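PDB 5Y6T: endo-1,4-beta-mannanase from Eisenia fetida, which probably hydrolyses internal beta-1,4-mannosidic linkages of mannans, as a glycoside hydrolase of family GH5. Local coordinates for residues K21-I29 with F338-L348; N64-G74 with N110-N119. All blocks are in the same frame, centred on the assembly; numbering follows the deposited sequence. Where two conformers were deposited one is given.

Contact 1: residues K21-I29 with F338-L348; sequences KVFMSGMNI and FATQAQGLNHL
The methyl CE of M27 lies over one face of the F338 ring, 3.6 Å from the ring centroid and only 16° off its normal, a CH-pi contact. The sulfur takes part as well: SD sits obliquely to the same ring, 4.2 Å from its centroid, which makes this a Met-aromatic contact. Two more helix residues touch the same methyl: CB of Q341 at 3.5 Å and CD1 of L345. M27 reaches this far because its chain is extended beyond CG, with chi2 at -172°, so that the thioether runs straight from the strand to the helix surface. L345 divides its two methyls between strand residues: while CD1 meets M27, CD2 rests 3.6 Å from the backbone N of G26 and also touches OG of S25. Further toward the helix C terminus, CD1 of L348 closes on CE1 of F23 at 3.7 Å, the two side chains crossing at about a right angle.

No direct hydrogen bond joins the segments. A water bridges them instead, accepting from OG of S25 at 2.8 Å and donating to O of L345 at 2.7 Å, which gives the buried hydroxyl an acceptor for its proton. Q341 is positioned from outside the pair, its OE1 bonded to OG of S325 and its NE2 to O of Q327.

The axes of strand 24-28 and helix 338-348 come within 8.4 Å and run nearly antiparallel (172°), as expected where an outer helix packs on the parallel barrel of a GH5 (beta/alpha)8 fold. Strand 322-325 lies beside 20-28 in the sheet and touches F23 and M27, while helix 308-317 flanks the other helix, bringing F312 against L345 and Y316 against L348.

Contact 2: residues N64-G74 with N110-N119; sequences NSLRIWVHCDG and NVLVFIVLWN
Two neighbouring parallel strands of the barrel wall, 65-69 and 112-119, pair from N64 to V70 through regular backbone hydrogen bonds. L112 N donates to N64 O, L66 N to L112 O, F114 N to L66 O, I68 N to F114 O, V116 N to I68 O at 2.8 Å, and V70 N to V116 O. On the face that holds R67 and W69, V116 carries the packing: CG2 lies over one face of the R67 guanidinium, 3.5 Å from NE, while CB meets W69 CD1. R67, extended from CG to NE (chi2 166°, chi3 176°), carries its guanidinium to salt bridges with E163 and E297 and to N28 and N166. In the (beta/alpha)8 barrel of GH5 enzymes the C-terminal strand ends form the active-site end, and R67, with its two glutamates, probably lies there. On the other face, L66 and I68 meet V113 and pack against helix 42-60. At the corner after W69, V70 CG2 and I115 CG2 are 3.4 Å apart, tighter than usual. A beta bulge then shifts the register by one: L117 O receives C72 N at 3.2 Å, a water links C72 N to V116 O, and N119 N bonds to C72 O. H71 CB sits off-centre over the six-membered ring of W118, the two ring planes 43° apart, and the N119 amide crosses W69 obliquely, with ND2 3.5 Å from CZ3.

Overall arrangement
After the short strands 9-11 and 14-17 the chain forms strand 20-28, then passes through helix 42-60 to strand 65-72 and through helix 95-108 to strand 112-119. Contact 2 closes this second, short loop, a right-handed beta-alpha-beta unit of neighbouring parallel strands. Contact 1 closes a far longer one: 308 residues separate its segments, and helix 338-348 near the C terminus returns to the first barrel strand. Contact 2 therefore falls wholly within the span of contact 1. Strands 20-28 and 65-72 are sheet neighbours: contact 2 joins two strands of the wall, and contact 1 sets the last long helix against the strand beside them.

Contact 1: residues K21-I29 with F338-L348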
loop_
_atom_site.group_PDB
_atom_site.type_symbol
_atom_site.label_atom_id
_atom_site.label_comp_id
_atom_site.label_asym_id
_atom_site.label_seq_id
_atom_site.Cartn_x
_atom_site.Cartn_y
_atom_site.Cartn_z
ATOM N N LYS A 21 18.099 -1.628 10.420
ATOM C CA LYS A 21 17.403 -1.937 9.179
ATOM C C LYS A 21 16.437 -3.087 9.395
ATOM O O LYS A 21 16.774 -4.119 10.040
ATOM C CB LYS A 21 18.363 -2.279 8.053
ATOM C CG LYS A 21 17.669 -2.638 6.747
ATOM C CD LYS A 21 18.694 -3.173 5.742
ATOM C CE LYS A 21 18.144 -3.362 4.366
ATOM N NZ LYS A 21 17.912 -2.091 3.679
ATOM N N VAL A 22 15.219 -2.900 8.906
ATOM C CA VAL A 22 14.151 -3.931 9.067
ATOM C C VAL A 22 13.563 -4.223 7.695
ATOM O O VAL A 22 13.546 -3.373 6.839
ATOM C CB VAL A 22 13.055 -3.489 10.068
ATOM C CG1 VAL A 22 13.644 -3.483 11.476
ATOM C CG2 VAL A 22 12.485 -2.106 9.766
ATOM N N PHE A 23 13.037 -5.437 7.533
ATOM C CA PHE A 23 12.421 -5.858 6.279
ATOM C C PHE A 23 10.973 -6.245 6.564
ATOM O O PHE A 23 10.741 -7.031 7.450
ATOM C CB PHE A 23 13.186 -7.059 5.756
ATOM C CG PHE A 23 12.678 -7.604 4.449
ATOM C CD1 PHE A 23 11.680 -8.550 4.436
ATOM C CD2 PHE A 23 13.183 -7.118 3.227
ATOM C CE1 PHE A 23 11.201 -9.060 3.226
ATOM C CE2 PHE A 23 12.729 -7.646 2.024
ATOM C CZ PHE A 23 11.787 -8.638 2.035
ATOM N N MET A 24 10.017 -5.737 5.792
ATOM C CA MET A 24 8.631 -6.071 6.062
ATOM C C MET A 24 8.258 -7.354 5.307
ATOM O O MET A 24 8.082 -7.352 4.082
ATOM C CB MET A 24 7.695 -4.925 5.586
ATOM C CG MET A 24 7.980 -3.591 6.242
ATOM S SD MET A 24 7.586 -3.540 7.996
ATOM C CE MET A 24 9.190 -3.931 8.722
ATOM N N SER A 25 8.098 -8.446 6.043
ATOM C CA SER A 25 7.751 -9.725 5.476
ATOM C C SER A 25 6.366 -10.140 5.921
ATOM O O SER A 25 6.130 -10.202 7.088
ATOM C CB SER A 25 8.746 -10.797 5.895
ATOM O OG SER A 25 8.422 -12.072 5.401
ATOM N N GLY A 26 5.431 -10.298 5.005
ATOM C CA GLY A 26 4.080 -10.551 5.411
ATOM C C GLY A 26 3.133 -10.751 4.267
ATOM O O GLY A 26 3.541 -11.196 3.208
ATOM N N MET A 27 1.855 -10.564 4.534
ATOM C CA MET A 27 0.821 -10.772 3.513
ATOM C C MET A 27 -0.071 -9.581 3.387
ATOM O O MET A 27 -0.377 -8.908 4.388
ATOM C CB MET A 27 -0.065 -12.002 3.881
ATOM C CG MET A 27 0.716 -13.275 4.082
ATOM S SD MET A 27 -0.483 -14.652 4.275
ATOM C CE MET A 27 0.545 -15.927 4.992
ATOM N N ASN A 28 -0.540 -9.366 2.164
ATOM C CA ASN A 28 -1.718 -8.604 1.986
ATOM C C ASN A 28 -2.864 -9.423 2.574
ATOM O O ASN A 28 -2.932 -10.627 2.299
ATOM C CB ASN A 28 -2.018 -8.381 0.514
ATOM C CG ASN A 28 -1.091 -7.409 -0.139
ATOM O OD1 ASN A 28 -1.405 -6.235 -0.213
ATOM N ND2 ASN A 28 0.007 -7.915 -0.696
ATOM N N ILE A 29 -3.732 -8.784 3.338
ATOM C CA ILE A 29 -4.962 -9.507 3.851
ATOM C C ILE A 29 -5.823 -9.956 2.641
ATOM O O ILE A 29 -6.141 -11.144 2.585
ATOM C CB ILE A 29 -5.705 -8.819 4.984
ATOM C CG1 ILE A 29 -4.729 -8.541 6.119
ATOM C CG2 ILE A 29 -6.873 -9.644 5.485
ATOM C CD1 ILE A 29 -3.925 -9.724 6.566
ATOM N N PHE A 338 -3.322 -19.316 1.864
ATOM C CA PHE A 338 -2.590 -18.876 3.059
ATOM C C PHE A 338 -1.387 -19.829 3.279
ATOM O O PHE A 338 -0.255 -19.403 3.574
ATOM C CB PHE A 338 -3.489 -18.851 4.278
ATOM C CG PHE A 338 -2.845 -18.243 5.446
ATOM C CD1 PHE A 338 -1.996 -19.002 6.266
ATOM C CD2 PHE A 338 -3.043 -16.913 5.748
ATOM C CE1 PHE A 338 -1.365 -18.400 7.386
ATOM C CE2 PHE A 338 -2.430 -16.339 6.852
ATOM C CZ PHE A 338 -1.573 -17.076 7.648
ATOM N N ALA A 339 -1.646 -21.149 3.161
ATOM C CA ALA A 339 -0.594 -22.159 3.439
ATOM C C ALA A 339 0.634 -21.974 2.534
ATOM O O ALA A 339 1.773 -22.093 2.959
ATOM C CB ALA A 339 -1.140 -23.576 3.271
ATOM N N THR A 340 0.377 -21.656 1.280
ATOM C CA THR A 340 1.480 -21.414 0.371
ATOM C C THR A 340 2.263 -20.166 0.812
ATOM O O THR A 340 3.504 -20.170 0.899
ATOM C CB THR A 340 0.968 -21.316 -1.095
ATOM O OG1 THR A 340 0.540 -22.610 -1.519
ATOM C CG2 THR A 340 2.034 -20.796 -2.079
ATOM N N GLN A 341 1.553 -19.086 1.047
ATOM C CA GLN A 341 2.206 -17.840 1.476
ATOM C C GLN A 341 2.988 -18.040 2.773
ATOM O O GLN A 341 4.100 -17.479 2.923
ATOM C CB GLN A 341 1.190 -16.724 1.623
ATOM C CG GLN A 341 0.594 -16.356 0.266
ATOM C CD GLN A 341 -0.671 -15.523 0.356
ATOM O OE1 GLN A 341 -0.591 -14.329 0.513
ATOM N NE2 GLN A 341 -1.801 -16.168 0.379
ATOM N N ALA A 342 2.417 -18.787 3.708
ATOM C CA ALA A 342 3.111 -19.112 4.954
ATOM C C ALA A 342 4.501 -19.687 4.645
ATOM O O ALA A 342 5.386 -19.455 5.401
ATOM C CB ALA A 342 2.322 -20.091 5.802
ATOM N N GLN A 343 4.681 -20.479 3.587
ATOM C CA GLN A 343 6.032 -21.072 3.318
ATOM C C GLN A 343 7.057 -19.975 3.096
ATOM O O GLN A 343 8.222 -20.074 3.473
ATOM C CB GLN A 343 6.014 -22.040 2.157
ATOM C CG GLN A 343 5.072 -23.218 2.349
ATOM C CD GLN A 343 5.091 -24.079 1.063
ATOM O OE1 GLN A 343 4.660 -23.653 0.011
ATOM N NE2 GLN A 343 5.691 -25.229 1.154
ATOM N N GLY A 344 6.658 -18.914 2.423
ATOM C CA GLY A 344 7.580 -17.805 2.269
ATOM C C GLY A 344 7.882 -17.067 3.510
ATOM O O GLY A 344 9.018 -16.684 3.684
ATOM N N LEU A 345 6.865 -16.855 4.365
ATOM C CA LEU A 345 7.110 -16.249 5.659
ATOM C C LEU A 345 8.069 -17.121 6.457
ATOM O O LEU A 345 9.018 -16.635 7.061
ATOM C CB LEU A 345 5.834 -16.012 6.428
ATOM C CG LEU A 345 4.788 -15.154 5.696
ATOM C CD1 LEU A 345 3.663 -14.935 6.674
ATOM C CD2 LEU A 345 5.415 -13.861 5.234
ATOM N N ASN A 346 7.812 -18.437 6.443
ATOM C CA ASN A 346 8.686 -19.341 7.164
ATOM C C ASN A 346 10.135 -19.198 6.748
ATOM O O ASN A 346 11.046 -19.175 7.573
ATOM C CB ASN A 346 8.334 -20.812 6.960
ATOM C CG ASN A 346 6.939 -21.260 7.426
ATOM O OD1 ASN A 346 6.489 -22.297 6.908
ATOM N ND2 ASN A 346 6.256 -20.547 8.303
ATOM N N HIS A 347 10.351 -19.097 5.456
ATOM C CA HIS A 347 11.701 -18.986 4.914
ATOM C C HIS A 347 12.506 -17.793 5.439
ATOM O O HIS A 347 13.725 -17.898 5.661
ATOM C CB HIS A 347 11.631 -18.930 3.414
ATOM C CG HIS A 347 12.962 -18.744 2.758
ATOM N ND1 HIS A 347 13.961 -19.690 2.803
ATOM C CD2 HIS A 347 13.468 -17.689 2.059
ATOM C CE1 HIS A 347 15.023 -19.242 2.151
ATOM N NE2 HIS A 347 14.761 -18.021 1.702
ATOM N N LEU A 348 11.859 -16.653 5.654
ATOM C CA LEU A 348 12.560 -15.454 6.168
ATOM C C LEU A 348 12.680 -15.367 7.668
ATOM O O LEU A 348 13.417 -14.536 8.195
ATOM C CB LEU A 348 11.978 -14.139 5.629
ATOM C CG LEU A 348 12.086 -14.072 4.103
ATOM C CD1 LEU A 348 11.575 -12.729 3.663
ATOM C CD2 LEU A 348 13.506 -14.281 3.575
HETATM O O HOH W 1 8.979 -13.911 7.428
#

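Contact 2: residues N64-G74 with N110-N119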
loop_
_atom_site.group_PDB
_atom_site.type_symbol
_atom_site.label_atom_id
_atom_site.label_comp_id
_atom_site.label_asym_id
_atom_site.label_seq_id
_atom_site.Cartn_x
_atom_site.Cartn_y
_atom_site.Cartn_z
ATOM N N ASN A 64 5.995 -10.413 9.837
ATOM C CA ASN A 64 6.019 -9.269 10.751
ATOM C C ASN A 64 5.177 -8.101 10.343
ATOM O O ASN A 64 5.302 -7.032 10.931
ATOM C CB ASN A 64 7.471 -8.804 10.968
ATOM C CG ASN A 64 8.141 -8.295 9.693
ATOM O OD1 ASN A 64 7.438 -7.906 8.706
ATOM N ND2 ASN A 64 9.477 -8.369 9.652
ATOM N N SER A 65 4.362 -8.289 9.316
ATOM C CA SER A 65 3.625 -7.192 8.759
ATOM C C SER A 65 2.489 -7.675 7.924
ATOM O O SER A 65 2.404 -8.843 7.523
ATOM C CB SER A 65 4.578 -6.287 7.967
ATOM O OG SER A 65 5.262 -7.051 6.979
ATOM N N LEU A 66 1.620 -6.715 7.590
ATOM C CA LEU A 66 0.473 -6.965 6.763
ATOM C C LEU A 66 -0.002 -5.696 6.082
ATOM O O LEU A 66 0.193 -4.607 6.594
ATOM C CB LEU A 66 -0.669 -7.662 7.556
ATOM C CG LEU A 66 -1.422 -6.877 8.611
ATOM C CD1 LEU A 66 -2.521 -5.955 8.057
ATOM C CD2 LEU A 66 -1.923 -7.808 9.652
ATOM N N ARG A 67 -0.682 -5.861 4.964
ATOM C CA ARG A 67 -1.310 -4.764 4.236
ATOM C C ARG A 67 -2.798 -5.015 4.143
ATOM O O ARG A 67 -3.226 -6.083 3.738
ATOM C CB ARG A 67 -0.693 -4.650 2.829
ATOM C CG ARG A 67 -1.229 -3.518 1.945
ATOM C CD ARG A 67 -0.251 -3.367 0.770
ATOM N NE ARG A 67 -0.664 -2.389 -0.236
ATOM C CZ ARG A 67 -1.247 -2.695 -1.394
ATOM N NH1 ARG A 67 -1.673 -3.939 -1.689
ATOM N NH2 ARG A 67 -1.475 -1.702 -2.259
ATOM N N ILE A 68 -3.586 -4.033 4.515
ATOM C CA ILE A 68 -5.031 -4.183 4.593
ATOM C C ILE A 68 -5.727 -2.952 4.010
ATOM O O ILE A 68 -5.255 -1.790 4.118
ATOM C CB ILE A 68 -5.490 -4.397 6.061
ATOM C CG1 ILE A 68 -6.986 -4.797 6.072
ATOM C CG2 ILE A 68 -5.186 -3.202 6.977
ATOM C CD1 ILE A 68 -7.385 -5.547 7.326
ATOM N N TRP A 69 -6.866 -3.182 3.398
ATOM C CA TRP A 69 -7.564 -2.137 2.643
ATOM C C TRP A 69 -8.828 -1.712 3.356
ATOM O O TRP A 69 -9.521 -2.559 3.959
ATOM C CB TRP A 69 -7.942 -2.640 1.278
ATOM C CG TRP A 69 -6.847 -3.042 0.338
ATOM C CD1 TRP A 69 -5.500 -3.148 0.593
ATOM C CD2 TRP A 69 -7.017 -3.393 -1.029
ATOM N NE1 TRP A 69 -4.833 -3.603 -0.549
ATOM C CE2 TRP A 69 -5.749 -3.748 -1.550
ATOM C CE3 TRP A 69 -8.129 -3.486 -1.880
ATOM C CZ2 TRP A 69 -5.572 -4.160 -2.885
ATOM C CZ3 TRP A 69 -7.936 -3.876 -3.190
ATOM C CH2 TRP A 69 -6.678 -4.213 -3.681
ATOM N N VAL A 70 -9.181 -0.445 3.184
ATOM C CA VAL A 70 -10.324 0.123 3.939
ATOM C C VAL A 70 -11.427 0.592 3.015
ATOM O O VAL A 70 -12.399 -0.165 2.845
ATOM C CB VAL A 70 -9.883 1.238 4.917
ATOM C CG1 VAL A 70 -11.045 1.770 5.742
ATOM C CG2 VAL A 70 -8.725 0.763 5.825
ATOM N N HIS A 71 -11.375 1.763 2.408
ATOM C CA HIS A 71 -12.547 2.234 1.670
ATOM C C HIS A 71 -12.771 1.513 0.332
ATOM O O HIS A 71 -13.936 1.448 -0.167
ATOM C CB HIS A 71 -12.473 3.722 1.340
ATOM C CG HIS A 71 -12.237 4.609 2.528
ATOM N ND1 HIS A 71 -13.042 4.592 3.644
ATOM C CD2 HIS A 71 -11.378 5.634 2.694
ATOM C CE1 HIS A 71 -12.663 5.555 4.480
ATOM N NE2 HIS A 71 -11.639 6.195 3.924
ATOM N N CYS A 72 -11.671 1.098 -0.285
ATOM C CA CYS A 72 -11.717 0.330 -1.552
ATOM C C CYS A 72 -12.325 1.194 -2.649
ATOM O O CYS A 72 -11.765 2.254 -3.000
ATOM C CB CYS A 72 -12.427 -1.035 -1.345
ATOM S SG CYS A 72 -11.514 -2.117 -0.212
ATOM N N ASP A 73 -13.508 0.884 -3.127
ATOM C CA ASP A 73 -14.125 1.672 -4.192
ATOM C C ASP A 73 -15.100 2.739 -3.672
ATOM O O ASP A 73 -15.748 3.381 -4.418
ATOM C CB ASP A 73 -14.907 0.726 -5.138
ATOM C CG ASP A 73 -16.017 -0.041 -4.408
ATOM O OD1 ASP A 73 -16.291 0.178 -3.238
ATOM O OD2 ASP A 73 -16.657 -0.878 -5.015
ATOM N N GLY A 74 -15.120 2.976 -2.358
ATOM C CA GLY A 74 -16.004 3.982 -1.733
ATOM C C GLY A 74 -17.477 3.600 -1.622
ATOM O O GLY A 74 -18.309 4.451 -1.399
ATOM N N ASN A 110 3.437 -8.175 17.663
ATOM C CA ASN A 110 4.605 -7.654 16.983
ATOM C C ASN A 110 4.514 -7.631 15.441
ATOM O O ASN A 110 5.440 -8.063 14.740
ATOM C CB ASN A 110 5.868 -8.357 17.417
ATOM C CG ASN A 110 6.161 -8.124 18.890
ATOM O OD1 ASN A 110 6.341 -6.960 19.324
ATOM N ND2 ASN A 110 6.225 -9.217 19.662
ATOM N N VAL A 111 3.342 -7.251 14.972
ATOM C CA VAL A 111 3.056 -7.126 13.534
ATOM C C VAL A 111 2.747 -5.661 13.193
ATOM O O VAL A 111 1.946 -5.009 13.865
ATOM C CB VAL A 111 1.840 -7.980 13.189
ATOM C CG1 VAL A 111 1.322 -7.753 11.795
ATOM C CG2 VAL A 111 2.153 -9.443 13.427
ATOM N N LEU A 112 3.461 -5.158 12.180
ATOM C CA LEU A 112 3.279 -3.835 11.632
ATOM C C LEU A 112 2.186 -3.833 10.560
ATOM O O LEU A 112 2.185 -4.647 9.632
ATOM C CB LEU A 112 4.593 -3.357 11.030
ATOM C CG LEU A 112 5.607 -2.902 12.126
ATOM C CD1 LEU A 112 7.038 -2.805 11.597
ATOM C CD2 LEU A 112 5.175 -1.600 12.777
ATOM N N VAL A 113 1.297 -2.867 10.649
ATOM C CA VAL A 113 0.110 -2.759 9.796
ATOM C C VAL A 113 0.256 -1.598 8.822
ATOM O O VAL A 113 0.572 -0.480 9.224
ATOM C CB VAL A 113 -1.125 -2.528 10.669
ATOM C CG1 VAL A 113 -2.384 -2.302 9.856
ATOM C CG2 VAL A 113 -1.374 -3.800 11.537
ATOM N N PHE A 114 -0.023 -1.876 7.555
ATOM C CA PHE A 114 -0.047 -0.878 6.500
ATOM C C PHE A 114 -1.456 -0.767 5.980
ATOM O O PHE A 114 -2.030 -1.758 5.522
ATOM C CB PHE A 114 0.986 -1.209 5.421
ATOM C CG PHE A 114 2.415 -1.176 5.955
ATOM C CD1 PHE A 114 2.929 -2.226 6.734
ATOM C CD2 PHE A 114 3.196 -0.058 5.799
ATOM C CE1 PHE A 114 4.235 -2.181 7.279
ATOM C CE2 PHE A 114 4.482 -0.016 6.333
ATOM C CZ PHE A 114 4.972 -1.052 7.116
ATOM N N ILE A 115 -1.978 0.432 6.027
ATOM C CA ILE A 115 -3.427 0.720 5.795
ATOM C C ILE A 115 -3.623 1.457 4.492
ATOM O O ILE A 115 -3.111 2.550 4.331
ATOM C CB ILE A 115 -4.060 1.535 6.944
ATOM C CG1 ILE A 115 -3.767 0.893 8.319
ATOM C CG2 ILE A 115 -5.558 1.680 6.745
ATOM C CD1 ILE A 115 -4.140 1.753 9.508
ATOM N N VAL A 116 -4.386 0.829 3.599
ATOM C CA VAL A 116 -4.673 1.347 2.284
ATOM C C VAL A 116 -6.053 1.978 2.224
ATOM O O VAL A 116 -7.040 1.287 2.357
ATOM C CB VAL A 116 -4.532 0.255 1.193
ATOM C CG1 VAL A 116 -4.664 0.911 -0.141
ATOM C CG2 VAL A 116 -3.184 -0.473 1.265
ATOM N N LEU A 117 -6.128 3.264 1.907
ATOM C CA LEU A 117 -7.427 3.955 1.878
ATOM C C LEU A 117 -8.327 3.589 0.701
ATOM O O LEU A 117 -9.450 3.107 0.918
ATOM C CB LEU A 117 -7.207 5.447 1.903
ATOM C CG LEU A 117 -6.467 6.059 3.092
ATOM C CD1 LEU A 117 -6.269 7.584 2.963
ATOM C CD2 LEU A 117 -7.232 5.843 4.387
ATOM N N TRP A 118 -7.795 3.753 -0.504
ATOM C CA TRP A 118 -8.583 3.678 -1.683
ATOM C C TRP A 118 -8.070 2.601 -2.623
ATOM O O TRP A 118 -6.888 2.271 -2.589
ATOM C CB TRP A 118 -8.602 5.001 -2.426
ATOM C CG TRP A 118 -9.090 6.141 -1.615
ATOM C CD1 TRP A 118 -8.320 7.127 -1.097
ATOM C CD2 TRP A 118 -10.433 6.500 -1.334
ATOM N NE1 TRP A 118 -9.087 8.060 -0.486
ATOM C CE2 TRP A 118 -10.400 7.717 -0.653
ATOM C CE3 TRP A 118 -11.690 5.942 -1.642
ATOM C CZ2 TRP A 118 -11.556 8.332 -0.166
ATOM C CZ3 TRP A 118 -12.799 6.559 -1.216
ATOM C CH2 TRP A 118 -12.733 7.751 -0.458
ATOM N N ASN A 119 -8.968 2.104 -3.493
ATOM C CA ASN A 119 -8.576 1.177 -4.575
ATOM C C ASN A 119 -8.689 1.744 -5.952
ATOM O O ASN A 119 -9.692 2.355 -6.323
ATOM C CB ASN A 119 -9.428 -0.119 -4.469
ATOM C CG ASN A 119 -8.871 -1.263 -5.317
ATOM O OD1 ASN A 119 -7.723 -1.258 -5.701
ATOM N ND2 ASN A 119 -9.732 -2.229 -5.639
HETATM O O HOH W 2 -8.711 0.500 -0.002
#